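Local coordinates for endo-1,4-beta-mannanase (PDB 5Y6T), which probably hydrolyses internal beta-1,4-mannosidic linkages in mannan polysaccharides, as expected of an endo-acting mannanase of glycoside hydrolase family 5, at residues Val87-Asp90 against Thr94-Ser97; Ile115-Gly120 against Gln139-Gln144; Pro148-Leu153 against Ala213-Ala218. One frame throughout, in Å; residues are numbered along the deposited sequence.

Contact 1 of 3, residues Val87-Asp90 against Thr94-Ser97; sequences VGTD and TMTS
The first torsion of Asp-90, chi1 63°, sets CG between its own backbone N and carbonyl carbon and carries the carboxylate onto the backbone N-H groups of Thr-94 and Met-95. Thr-94 N reaches Asp-90 OD2 at 2.8 Å on the syn lone pair, whereas Met-95 N lies 3.0 Å from Asp-90 OD1 and comes from above the carboxylate plane, 44° out of it. The second bond is fairly straight, with an N-H...O angle of 158°.

Both oxygens also have other donors. Thr-89 OG1 donates to Asp-90 OD1 at 2.6 Å, nearly head-on to the C-O bond, and Asn-40 N binds Asp-90 OD2, so the group is gripped at both ends and its rotation is fixed. Replacing the aspartate by an alanine is likely to cost the amides of Thr-94 and Met-95 their acceptor and to leave the Thr-89 hydroxyl without the acceptor of its proton.

A water extends the network: it donates to Thr-89 OG1 at 2.6 Å and accepts from Thr-96 N at 3.0 Å, one residue further along the helix. The apolar half of the contact is Met-95, whose CB lies 3.7 Å from Thr-89 CB. Its chain bends at the last torsion, bringing CE to 3.5 Å from Thr-89 O, a buried carbonyl oxygen for which the model offers no hydrogen-bond partner. The hydroxyl of Thr-94 is bonded to Asp-98 OD2 and Gly-41 N.

A side-chain carboxylate that takes up successive backbone N-H groups is typical of the amino end of a helix. Here it ties the start of helix 95-108 to the loop that leaves the short hairpin of strands 79-80 and 86-88.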
loop_
_atom_site.group_PDB
_atom_site.type_symbol
_atom_site.label_atom_id
_atom_site.label_comp_id
_atom_site.label_asym_id
_atom_site.label_seq_id
_atom_site.Cartn_x
_atom_site.Cartn_y
_atom_site.Cartn_z
ATOM N N VAL A 87 -15.807 -8.568 15.560
ATOM C CA VAL A 87 -16.855 -9.533 15.257
ATOM C C VAL A 87 -17.095 -9.704 13.779
ATOM O O VAL A 87 -17.738 -10.679 13.379
ATOM C CB VAL A 87 -18.202 -9.244 15.978
ATOM C CG1 VAL A 87 -18.027 -9.377 17.467
ATOM C CG2 VAL A 87 -18.804 -7.890 15.553
ATOM N N GLY A 88 -16.476 -8.859 12.965
ATOM C CA GLY A 88 -16.634 -8.970 11.521
ATOM C C GLY A 88 -16.014 -7.808 10.831
ATOM O O GLY A 88 -15.477 -6.907 11.486
ATOM N N THR A 89 -16.032 -7.848 9.499
ATOM C CA THR A 89 -15.457 -6.748 8.711
ATOM C C THR A 89 -16.237 -5.458 8.883
ATOM O O THR A 89 -15.714 -4.367 8.644
ATOM C CB THR A 89 -15.473 -7.109 7.202
ATOM O OG1 THR A 89 -16.816 -7.535 6.742
ATOM C CG2 THR A 89 -14.556 -8.225 6.931
ATOM N N ASP A 90 -17.546 -5.611 9.082
ATOM C CA ASP A 90 -18.457 -4.476 9.163
ATOM C C ASP A 90 -19.771 -4.958 9.735
ATOM O O ASP A 90 -20.019 -6.168 9.729
ATOM C CB ASP A 90 -18.683 -3.795 7.826
ATOM C CG ASP A 90 -19.335 -4.713 6.810
ATOM O OD1 ASP A 90 -18.648 -5.674 6.383
ATOM O OD2 ASP A 90 -20.564 -4.470 6.409
ATOM N N THR A 94 -21.173 -6.508 4.599
ATOM C CA THR A 94 -21.071 -6.258 3.132
ATOM C C THR A 94 -19.661 -6.050 2.554
ATOM O O THR A 94 -19.492 -6.053 1.331
ATOM C CB THR A 94 -21.940 -5.112 2.647
ATOM O OG1 THR A 94 -21.384 -3.844 2.961
ATOM C CG2 THR A 94 -23.402 -5.283 3.212
ATOM N N MET A 95 -18.682 -5.876 3.412
ATOM C CA MET A 95 -17.365 -5.508 2.914
ATOM C C MET A 95 -16.872 -6.453 1.848
ATOM O O MET A 95 -16.344 -6.059 0.832
ATOM C CB MET A 95 -16.359 -5.368 4.044
ATOM C CG MET A 95 -15.010 -4.846 3.535
ATOM S SD MET A 95 -13.867 -4.592 4.853
ATOM C CE MET A 95 -14.615 -3.091 5.574
ATOM N N THR A 96 -16.895 -7.740 2.139
ATOM C CA THR A 96 -16.379 -8.691 1.158
ATOM C C THR A 96 -17.067 -8.650 -0.192
ATOM O O THR A 96 -16.396 -8.592 -1.221
ATOM C CB THR A 96 -16.410 -10.131 1.748
ATOM O OG1 THR A 96 -15.716 -10.149 2.990
ATOM C CG2 THR A 96 -15.789 -11.071 0.825
ATOM N N SER A 97 -18.401 -8.646 -0.189
ATOM C CA SER A 97 -19.153 -8.528 -1.408
ATOM C C SER A 97 -18.935 -7.187 -2.096
ATOM O O SER A 97 -18.932 -7.096 -3.322
ATOM C CB SER A 97 -20.672 -8.849 -1.182
ATOM O OG SER A 97 -21.280 -8.071 -0.219
HETATM O O HOH W 1 -17.512 -9.087 4.774
#

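Contact 2 of 3, residues Ile115-Gly120 against Gln139-Gln144; sequences IVLWNG and QTYIDQ
Trp-118 CZ2 sits over the centre of the Tyr-141 ring, 3.6 Å above its plane and 3.7 Å from Tyr-141 CZ. The pair is an edge-to-face stack, with the edge of the indole turned to the phenol face: the ring centroids are 5.0 Å apart and the planes meet at 59°. Trp-118 NE1 comes to 3.9 Å from Tyr-141 CE2. Leu-117 approaches the same ring differently, with CD1 near the ring plane at its edge and CD2 3.7 Å from Tyr-141 OH.

Tyr-141 reaches the strand because its CG stands anti to the backbone N (chi1 -180°), which sends the ring from the helix toward the strand wall of the (beta/alpha)8 (TIM) barrel, the fold of GH5 enzymes. In the next shell, polar bonds fix both aromatics: Tyr-141 OH is hydrogen-bonded to His-71 NE2, and Trp-118 NE1 to Gln-211 OE1. Tyr-128 stacks on the indole as well.

The contact joins strand 112-119, which runs parallel between strands 65-72 and 159-163, to helix 135-152, the second helix after it in the chain. Helix 201-218 closes in beside them through Gln-211, which touches both Leu-117 and Tyr-141.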
loop_
_atom_site.group_PDB
_atom_site.type_symbol
_atom_site.label_atom_id
_atom_site.label_comp_id
_atom_site.label_asym_id
_atom_site.label_seq_id
_atom_site.Cartn_x
_atom_site.Cartn_y
_atom_site.Cartn_z
ATOM N N ILE A 115 -5.061 -3.257 -2.050
ATOM C CA ILE A 115 -6.018 -2.958 -0.940
ATOM C C ILE A 115 -5.277 -2.729 0.356
ATOM O O ILE A 115 -4.598 -3.620 0.832
ATOM C CB ILE A 115 -7.063 -4.077 -0.741
ATOM C CG1 ILE A 115 -7.753 -4.446 -2.073
ATOM C CG2 ILE A 115 -8.101 -3.673 0.290
ATOM C CD1 ILE A 115 -8.610 -5.694 -2.013
ATOM N N VAL A 116 -5.453 -1.526 0.901
ATOM C CA VAL A 116 -4.814 -1.097 2.119
ATOM C C VAL A 116 -5.761 -1.180 3.304
ATOM O O VAL A 116 -6.732 -0.457 3.354
ATOM C CB VAL A 116 -4.236 0.337 1.992
ATOM C CG1 VAL A 116 -3.440 0.628 3.220
ATOM C CG2 VAL A 116 -3.337 0.497 0.759
ATOM N N LEU A 117 -5.419 -1.974 4.310
ATOM C CA LEU A 117 -6.311 -2.144 5.468
ATOM C C LEU A 117 -6.383 -0.944 6.409
ATOM O O LEU A 117 -7.477 -0.394 6.614
ATOM C CB LEU A 117 -5.906 -3.372 6.243
ATOM C CG LEU A 117 -5.927 -4.726 5.535
ATOM C CD1 LEU A 117 -5.441 -5.886 6.430
ATOM C CD2 LEU A 117 -7.333 -5.095 5.095
ATOM N N TRP A 118 -5.222 -0.523 6.896
ATOM C CA TRP A 118 -5.157 0.422 7.954
ATOM C C TRP A 118 -4.372 1.657 7.543
ATOM O O TRP A 118 -3.517 1.575 6.667
ATOM C CB TRP A 118 -4.511 -0.171 9.192
ATOM C CG TRP A 118 -5.188 -1.388 9.700
ATOM C CD1 TRP A 118 -4.726 -2.656 9.583
ATOM C CD2 TRP A 118 -6.354 -1.466 10.505
ATOM N NE1 TRP A 118 -5.538 -3.521 10.233
ATOM C CE2 TRP A 118 -6.530 -2.808 10.845
ATOM C CE3 TRP A 118 -7.254 -0.520 11.035
ATOM C CZ2 TRP A 118 -7.628 -3.253 11.585
ATOM C CZ3 TRP A 118 -8.278 -0.944 11.786
ATOM C CH2 TRP A 118 -8.478 -2.319 12.048
ATOM N N ASN A 119 -4.647 2.781 8.230
ATOM C CA ASN A 119 -3.850 4.014 8.058
ATOM C C ASN A 119 -3.028 4.394 9.246
ATOM O O ASN A 119 -3.497 4.403 10.385
ATOM C CB ASN A 119 -4.799 5.185 7.678
ATOM C CG ASN A 119 -4.046 6.408 7.150
ATOM O OD1 ASN A 119 -2.913 6.315 6.734
ATOM N ND2 ASN A 119 -4.694 7.571 7.220
ATOM N N GLY A 120 -1.750 4.566 8.972
ATOM C CA GLY A 120 -0.743 5.031 9.864
ATOM C C GLY A 120 -0.410 6.518 9.803
ATOM O O GLY A 120 0.427 6.983 10.553
ATOM N N GLN A 139 -6.031 -10.945 17.299
ATOM C CA GLN A 139 -6.343 -12.256 16.756
ATOM C C GLN A 139 -7.844 -12.350 16.339
ATOM O O GLN A 139 -8.163 -13.073 15.431
ATOM C CB GLN A 139 -6.042 -13.370 17.771
ATOM C CG GLN A 139 -6.090 -14.745 17.138
ATOM C CD GLN A 139 -5.026 -14.990 16.093
ATOM O OE1 GLN A 139 -3.874 -14.452 16.163
ATOM N NE2 GLN A 139 -5.414 -15.718 15.040
ATOM N N THR A 140 -8.751 -11.643 17.037
ATOM C CA THR A 140 -10.136 -11.582 16.634
ATOM C C THR A 140 -10.344 -10.821 15.320
ATOM O O THR A 140 -11.117 -11.210 14.443
ATOM C CB THR A 140 -11.051 -11.081 17.787
ATOM O OG1 THR A 140 -10.833 -9.665 18.062
ATOM C CG2 THR A 140 -10.922 -12.023 18.977
ATOM N N TYR A 141 -9.629 -9.718 15.146
ATOM C CA TYR A 141 -9.539 -9.082 13.812
ATOM C C TYR A 141 -9.144 -10.071 12.749
ATOM O O TYR A 141 -9.794 -10.210 11.673
ATOM C CB TYR A 141 -8.620 -7.817 13.783
ATOM C CG TYR A 141 -8.599 -7.238 12.383
ATOM C CD1 TYR A 141 -9.713 -6.618 11.863
ATOM C CD2 TYR A 141 -7.463 -7.352 11.550
ATOM C CE1 TYR A 141 -9.727 -6.210 10.541
ATOM C CE2 TYR A 141 -7.475 -6.945 10.270
ATOM C CZ TYR A 141 -8.596 -6.333 9.761
ATOM O OH TYR A 141 -8.657 -5.940 8.430
ATOM N N ILE A 142 -8.054 -10.788 13.014
ATOM C CA ILE A 142 -7.556 -11.737 12.040
ATOM C C ILE A 142 -8.569 -12.838 11.694
ATOM O O ILE A 142 -8.812 -13.143 10.535
ATOM C CB ILE A 142 -6.215 -12.356 12.551
ATOM C CG1 ILE A 142 -5.106 -11.295 12.421
ATOM C CG2 ILE A 142 -5.805 -13.542 11.777
ATOM C CD1 ILE A 142 -3.788 -11.607 13.109
ATOM N N ASP A 143 -9.200 -13.372 12.705
ATOM C CA ASP A 143 -9.996 -14.606 12.545
ATOM C C ASP A 143 -11.386 -14.278 12.086
ATOM O O ASP A 143 -11.948 -15.039 11.285
ATOM C CB ASP A 143 -10.136 -15.304 13.887
ATOM C CG ASP A 143 -8.879 -16.041 14.329
ATOM O OD1 ASP A 143 -7.934 -16.280 13.527
ATOM O OD2 ASP A 143 -8.873 -16.302 15.539
ATOM N N GLN A 144 -11.956 -13.148 12.557
ATOM C CA GLN A 144 -13.360 -12.802 12.318
ATOM C C GLN A 144 -13.568 -11.878 11.130
ATOM O O GLN A 144 -14.640 -11.795 10.559
ATOM C CB GLN A 144 -14.037 -12.152 13.531
ATOM C CG GLN A 144 -14.141 -12.960 14.829
ATOM C CD GLN A 144 -14.181 -14.443 14.663
ATOM O OE1 GLN A 144 -13.192 -15.111 14.842
ATOM N NE2 GLN A 144 -15.345 -14.970 14.374
#

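Contact 3 of 3, residues Pro148-Leu153 against Ala213-Ala218; sequences PMVSAL and AAIKRA
Val-150 carries the apolar contacts, and its CG1 bridges two partners. Set anti to the backbone N (chi1 166°), CG1 meets Ala-218 CB at 3.6 Å and lies 4.1 Å from Ile-215 CG2, while Val-150 CG2 is 3.9 Å from Ile-215 CG1. The valine and isoleucine side chains cross at about a right angle.

A second group of contacts sets carbon against backbone oxygen. Val-150 CG1 is 3.6 Å from Ile-215 O, and Ser-151 CA is 3.8 Å from Ala-218 O. The latter approach is possible because Ala-218 projects no more than a methyl group: the CA atoms of Ser-151 and Ala-218 come within 4.9 Å. The short helix segments 148-152 and 213-218 approach to 8.6 Å between axes, their N-to-C directions 38° apart.

Ionic groups belong to other faces of helix 201-218. Lys-216, which points away from the interface, makes a salt bridge to Asp-261, and Arg-217, whose end leads away from it, makes one to Asp-255. On the inner side, Val-150 and Ile-215 both rest on Trp-162 of strand 159-163, so the helix pair is packed against the barrel.

With no hydrogen bond or salt bridge crossing between the two segments, their association depends on fit: small and beta-branched residues set the spacing of two neighbouring barrel helices by van der Waals contact.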
loop_
_atom_site.group_PDB
_atom_site.type_symbol
_atom_site.label_atom_id
_atom_site.label_comp_id
_atom_site.label_asym_id
_atom_site.label_seq_id
_atom_site.Cartn_x
_atom_site.Cartn_y
_atom_site.Cartn_z
ATOM N N PRO A 148 -11.426 -14.487 6.785
ATOM C CA PRO A 148 -12.583 -14.794 5.928
ATOM C C PRO A 148 -12.695 -13.950 4.644
ATOM O O PRO A 148 -12.978 -14.504 3.567
ATOM C CB PRO A 148 -13.771 -14.509 6.834
ATOM C CG PRO A 148 -13.217 -14.822 8.211
ATOM C CD PRO A 148 -11.847 -14.183 8.176
ATOM N N MET A 149 -12.415 -12.643 4.776
ATOM C CA MET A 149 -12.382 -11.754 3.631
ATOM C C MET A 149 -11.320 -12.146 2.588
ATOM O O MET A 149 -11.576 -12.231 1.394
ATOM C CB MET A 149 -12.231 -10.303 4.098
ATOM C CG MET A 149 -12.083 -9.340 2.975
ATOM S SD MET A 149 -12.177 -7.656 3.582
ATOM C CE MET A 149 -10.866 -7.662 4.756
ATOM N N VAL A 150 -10.111 -12.348 3.071
ATOM C CA VAL A 150 -8.985 -12.646 2.212
ATOM C C VAL A 150 -9.276 -13.968 1.468
ATOM O O VAL A 150 -9.020 -14.080 0.308
ATOM C CB VAL A 150 -7.711 -12.682 3.015
ATOM C CG1 VAL A 150 -6.600 -13.326 2.185
ATOM C CG2 VAL A 150 -7.297 -11.271 3.454
ATOM N N SER A 151 -9.723 -14.958 2.216
ATOM C CA SER A 151 -10.030 -16.287 1.610
ATOM C C SER A 151 -11.102 -16.189 0.521
ATOM O O SER A 151 -11.027 -16.722 -0.552
ATOM C CB SER A 151 -10.501 -17.249 2.749
ATOM O OG SER A 151 -10.841 -18.532 2.166
ATOM N N ALA A 152 -12.183 -15.484 0.822
ATOM C CA ALA A 152 -13.279 -15.385 -0.094
ATOM C C ALA A 152 -12.812 -14.665 -1.361
ATOM O O ALA A 152 -13.375 -14.925 -2.408
ATOM C CB ALA A 152 -14.430 -14.605 0.543
ATOM N N LEU A 153 -11.911 -13.674 -1.228
ATOM C CA LEU A 153 -11.444 -12.896 -2.387
ATOM C C LEU A 153 -10.266 -13.483 -3.152
ATOM O O LEU A 153 -9.686 -12.852 -4.066
ATOM C CB LEU A 153 -11.165 -11.414 -1.972
ATOM C CG LEU A 153 -12.398 -10.736 -1.443
ATOM C CD1 LEU A 153 -11.933 -9.365 -0.960
ATOM C CD2 LEU A 153 -13.467 -10.571 -2.491
ATOM N N ALA A 213 1.124 -12.610 7.713
ATOM C CA ALA A 213 1.167 -14.055 7.796
ATOM C C ALA A 213 -0.278 -14.573 7.586
ATOM O O ALA A 213 -0.527 -15.540 6.823
ATOM C CB ALA A 213 1.651 -14.476 9.173
ATOM N N ALA A 214 -1.247 -13.937 8.288
ATOM C CA ALA A 214 -2.620 -14.388 8.210
ATOM C C ALA A 214 -3.152 -14.270 6.786
ATOM O O ALA A 214 -3.810 -15.212 6.314
ATOM C CB ALA A 214 -3.546 -13.614 9.159
ATOM N N ILE A 215 -2.875 -13.144 6.085
ATOM C CA ILE A 215 -3.266 -13.015 4.666
ATOM C C ILE A 215 -2.688 -14.195 3.791
ATOM O O ILE A 215 -3.392 -14.774 2.969
ATOM C CB ILE A 215 -2.832 -11.630 4.118
ATOM C CG1 ILE A 215 -3.683 -10.544 4.785
ATOM C CG2 ILE A 215 -2.856 -11.640 2.625
ATOM C CD1 ILE A 215 -2.961 -9.165 4.631
ATOM N N LYS A 216 -1.439 -14.537 4.044
ATOM C CA LYS A 216 -0.767 -15.541 3.218
ATOM C C LYS A 216 -1.244 -16.959 3.555
ATOM O O LYS A 216 -1.194 -17.834 2.717
ATOM C CB LYS A 216 0.741 -15.343 3.371
ATOM C CG LYS A 216 1.148 -14.104 2.589
ATOM C CD LYS A 216 2.608 -13.961 2.486
ATOM C CE LYS A 216 2.928 -12.874 1.538
ATOM N NZ LYS A 216 4.383 -12.865 1.291
ATOM N N ARG A 217 -1.639 -17.208 4.776
ATOM C CA ARG A 217 -2.333 -18.480 5.078
ATOM C C ARG A 217 -3.652 -18.556 4.417
ATOM O O ARG A 217 -4.027 -19.636 3.928
ATOM C CB ARG A 217 -2.469 -18.668 6.594
ATOM C CG ARG A 217 -1.153 -18.890 7.257
ATOM C CD ARG A 217 -1.283 -19.511 8.655
ATOM N NE ARG A 217 0.058 -19.802 9.078
ATOM C CZ ARG A 217 0.846 -18.939 9.712
ATOM N NH1 ARG A 217 0.387 -17.777 10.062
ATOM N NH2 ARG A 217 2.097 -19.273 9.989
ATOM N N ALA A 218 -4.405 -17.447 4.388
ATOM C CA ALA A 218 -5.754 -17.440 3.804
ATOM C C ALA A 218 -5.691 -17.485 2.291
ATOM O O ALA A 218 -6.610 -18.008 1.652
ATOM C CB ALA A 218 -6.496 -16.214 4.275
#

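Measured from the centre of each contact to the centre of the chain, contact 1 lies about 20 Å out, contact 3 about 17 Å and contact 2, the deepest, about 13 Å. Contact 1 is polar although most of its touching residues are buried: a carboxylate and a water satisfy the start of helix 95-108. Contact 2 is aromatic and apolar between strand and helix. Contact 3, partly buried, is aliphatic and joins helix to helix. Contacts 2 and 3 share helix 135-152, successive stretches of which face strand 112-119 and helix 201-218; they meet where Ile-142 CG2 lies 3.5 Å from Ala-214 CB. Contact 1 adjoins contact 3 through two methionines, Met-95 SD and Met-149 SD being 3.7 Å apart.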